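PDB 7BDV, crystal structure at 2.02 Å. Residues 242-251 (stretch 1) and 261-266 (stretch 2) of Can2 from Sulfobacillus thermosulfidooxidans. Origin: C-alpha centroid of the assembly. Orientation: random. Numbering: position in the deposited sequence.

Stretch 1, residues 242-251: FEHYVYSLLR
Stretch 2 (261-266) NLTKNI

A helix and a short extended segment of the same chain pack through a small, apolar contact centred on one aromatic ring, Tyr 247, which lies between Leu 262 and Lys 264, with no hydrogen bond across the stretches among the modelled atoms. Together the two sides bury 319 Å². Residues 242-251 are helical throughout, with phi from -57° to -75° and psi from -32° to -51°, and the helix continues beyond both ends. Its i to i+4 ladder includes Tyr 247 N to Glu 243 O at 3.1 Å, Leu 250 N to Val 246 O at 3.2 Å and Arg 251 N to Tyr 247 O at 3.0 Å. Ser 248, chi1 p and pointing away from the contact, donates from OG to Tyr 245 O at 2.8 Å.

In stretch 2, Asn 261 has phi/psi 59/38, Leu 262 -60/122, Thr 263 -135/147, Lys 264 -113/147, Asn 265 51/57 and Ile 266 -83/140. The positive phi values of Asn 261 and Asn 265 accompany corners in the chain, and Lys 264 lies at a corner too. Leu 262 and Thr 263 are strand. The extended backbone alternates its side chains: Leu 262 and Lys 264 point toward the helix and Thr 263 points away. Thr 263, chi1 m, instead donates from OG1 to Asn 261 O at 2.8 Å, tying the corner to the strand. In register, Tyr 247 CA is 7.4 Å from Lys 264 CA, and Leu 250 CA is 8.0 Å from Leu 262 CA, so moving up the helix corresponds to moving back along stretch 2.

Tyr 247 points its CA-to-CB bond toward stretch 2, and chi1 t (-173°) with chi2 81° places the ring between Leu 262 and Lys 264. Over one face lies CD2 of Leu 262; over the opposite face lies Lys 264 CD, 4.0 Å from the centroid of the Tyr 247 ring and 6° off its normal, a CH-pi contact. Lys 264 achieves this with chi1 p and chi2 t, its aliphatic methylenes serving as apolar surface; CE and NZ are not modelled. Tyr 247 CE1 also lies 3.7 Å from Leu 262 CG and 3.9 Å from Lys 264 CB.

Leu 262 has chi1 t and chi2 p, and its branched end packs against both Tyr 247 and Leu 250, one turn further along the helix. Leu 250, buried with chi1 m and chi2 t, brings CB to 3.9 Å from Leu 262 CD2. Leu 262 CD2 is also 4.4 Å from Arg 251 CG; Arg 251 is an exposed residue whose CB points sideways, so the aliphatic base of the arginine borders the leucine. Arg 251 is modelled only as far as NE.

One turn before Tyr 247, Glu 243 (chi1 m, chi2 t, chi3 58°) points toward stretch 2. Glu 243 OE1 is 3.9 Å from Asn 265 ND2 (chi1 m, chi2 118°), a polar proximity too long for a hydrogen bond; OE2 is hydrogen-bonded elsewhere in the structure.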

# COMPACT_ATOMS: atom_id res chain seq x y z
N PHE A 242 -11.28 -25.44 1.39
CA PHE A 242 -9.86 -25.02 1.32
C PHE A 242 -9.56 -24.01 2.43
O PHE A 242 -8.46 -24.04 2.96
CB PHE A 242 -9.54 -24.41 -0.05
CG PHE A 242 -8.09 -24.03 -0.17
CD1 PHE A 242 -7.11 -25.00 -0.10
CD2 PHE A 242 -7.70 -22.69 -0.28
CE1 PHE A 242 -5.77 -24.64 -0.19
CE2 PHE A 242 -6.36 -22.34 -0.38
CZ PHE A 242 -5.40 -23.32 -0.32
N GLU A 243 -10.51 -23.14 2.75
CA GLU A 243 -10.39 -22.19 3.90
C GLU A 243 -10.17 -23.00 5.17
O GLU A 243 -9.36 -22.61 5.94
CB GLU A 243 -11.66 -21.32 4.01
CG GLU A 243 -11.97 -20.51 2.76
CD GLU A 243 -13.13 -19.53 2.89
OE1 GLU A 243 -13.06 -18.64 3.79
OE2 GLU A 243 -14.11 -19.64 2.08
N HIS A 244 -10.87 -24.10 5.37
CA HIS A 244 -10.73 -24.97 6.58
C HIS A 244 -9.36 -25.65 6.51
O HIS A 244 -8.68 -25.78 7.54
CB HIS A 244 -11.87 -25.96 6.69
CG HIS A 244 -13.16 -25.39 7.14
ND1 HIS A 244 -14.21 -25.18 6.26
CD2 HIS A 244 -13.60 -25.04 8.37
CE1 HIS A 244 -15.24 -24.68 6.93
NE2 HIS A 244 -14.89 -24.59 8.23
N TYR A 245 -8.94 -26.09 5.32
CA TYR A 245 -7.61 -26.74 5.17
C TYR A 245 -6.53 -25.78 5.68
O TYR A 245 -5.66 -26.16 6.48
CB TYR A 245 -7.41 -27.21 3.73
CG TYR A 245 -6.04 -27.79 3.49
CD1 TYR A 245 -5.62 -28.94 4.14
CD2 TYR A 245 -5.14 -27.15 2.65
CE1 TYR A 245 -4.34 -29.43 3.98
CE2 TYR A 245 -3.86 -27.62 2.49
CZ TYR A 245 -3.48 -28.80 3.09
OH TYR A 245 -2.20 -29.20 2.88
N VAL A 246 -6.54 -24.54 5.19
CA VAL A 246 -5.55 -23.49 5.56
C VAL A 246 -5.60 -23.27 7.09
O VAL A 246 -4.56 -23.19 7.72
CB VAL A 246 -5.83 -22.20 4.78
CG1 VAL A 246 -5.04 -21.02 5.33
CG2 VAL A 246 -5.57 -22.37 3.29
N TYR A 247 -6.78 -23.12 7.66
CA TYR A 247 -6.94 -22.85 9.11
C TYR A 247 -6.38 -24.03 9.90
O TYR A 247 -5.67 -23.84 10.88
CB TYR A 247 -8.41 -22.60 9.43
CG TYR A 247 -8.63 -22.15 10.85
CD1 TYR A 247 -8.44 -20.83 11.17
CD2 TYR A 247 -9.04 -23.02 11.84
CE1 TYR A 247 -8.70 -20.35 12.45
CE2 TYR A 247 -9.24 -22.58 13.14
CZ TYR A 247 -9.07 -21.24 13.45
OH TYR A 247 -9.28 -20.80 14.73
N SER A 248 -6.63 -25.26 9.44
CA SER A 248 -6.16 -26.52 10.10
C SER A 248 -4.63 -26.65 10.01
O SER A 248 -4.02 -27.13 10.98
CB SER A 248 -6.91 -27.73 9.59
OG SER A 248 -6.51 -28.09 8.28
N LEU A 249 -3.99 -26.22 8.92
CA LEU A 249 -2.49 -26.16 8.87
C LEU A 249 -2.01 -25.18 9.97
O LEU A 249 -0.96 -25.44 10.62
CB LEU A 249 -2.00 -25.71 7.48
CG LEU A 249 -2.19 -26.71 6.34
CD1 LEU A 249 -1.53 -26.23 5.04
CD2 LEU A 249 -1.55 -28.04 6.67
N LEU A 250 -2.70 -24.07 10.18
CA LEU A 250 -2.26 -23.05 11.18
C LEU A 250 -2.45 -23.59 12.60
O LEU A 250 -1.61 -23.29 13.46
CB LEU A 250 -2.96 -21.72 10.93
CG LEU A 250 -2.54 -21.06 9.61
CD1 LEU A 250 -3.46 -19.93 9.25
CD2 LEU A 250 -1.10 -20.60 9.65
N ARG A 251 -3.47 -24.41 12.84
CA ARG A 251 -3.66 -25.11 14.15
C ARG A 251 -2.52 -26.12 14.37
O ARG A 251 -1.97 -26.15 15.46
CB ARG A 251 -5.00 -25.82 14.19
CG ARG A 251 -6.19 -24.87 14.23
CD ARG A 251 -7.45 -25.62 14.63
NE ARG A 251 -7.37 -26.16 15.98
N ASN A 261 -3.74 -15.33 18.69
CA ASN A 261 -5.05 -14.72 18.32
C ASN A 261 -5.47 -15.17 16.91
O ASN A 261 -6.03 -14.35 16.16
CB ASN A 261 -4.99 -13.20 18.41
CG ASN A 261 -4.68 -12.67 19.80
OD1 ASN A 261 -4.00 -11.65 19.96
ND2 ASN A 261 -5.17 -13.35 20.82
N LEU A 262 -5.22 -16.43 16.57
CA LEU A 262 -5.62 -17.02 15.26
C LEU A 262 -7.14 -16.92 15.15
O LEU A 262 -7.83 -17.46 16.03
CB LEU A 262 -5.17 -18.47 15.22
CG LEU A 262 -5.51 -19.24 13.95
CD1 LEU A 262 -4.94 -18.58 12.70
CD2 LEU A 262 -5.02 -20.68 14.05
N THR A 263 -7.63 -16.25 14.11
CA THR A 263 -9.07 -15.99 13.89
C THR A 263 -9.40 -16.27 12.42
O THR A 263 -8.52 -16.04 11.56
CB THR A 263 -9.41 -14.54 14.30
OG1 THR A 263 -8.79 -14.19 15.53
CG2 THR A 263 -10.90 -14.31 14.47
N LYS A 264 -10.61 -16.75 12.14
CA LYS A 264 -11.13 -16.95 10.76
C LYS A 264 -12.29 -15.95 10.58
O LYS A 264 -12.93 -15.60 11.60
CB LYS A 264 -11.47 -18.43 10.53
CG LYS A 264 -12.51 -19.05 11.46
CD LYS A 264 -12.60 -20.57 11.37
N ASN A 265 -12.49 -15.45 9.36
CA ASN A 265 -13.64 -14.59 8.96
C ASN A 265 -13.80 -13.42 9.95
O ASN A 265 -14.89 -13.28 10.53
CB ASN A 265 -14.95 -15.38 8.87
CG ASN A 265 -14.81 -16.68 8.09
OD1 ASN A 265 -15.02 -17.76 8.65
ND2 ASN A 265 -14.36 -16.58 6.85
N ILE A 266 -12.75 -12.62 10.13
CA ILE A 266 -12.79 -11.40 10.99
C ILE A 266 -13.40 -10.27 10.17
O ILE A 266 -13.09 -10.18 8.97
CB ILE A 266 -11.40 -11.04 11.55
CG1 ILE A 266 -10.38 -10.70 10.45
CG2 ILE A 266 -10.93 -12.14 12.45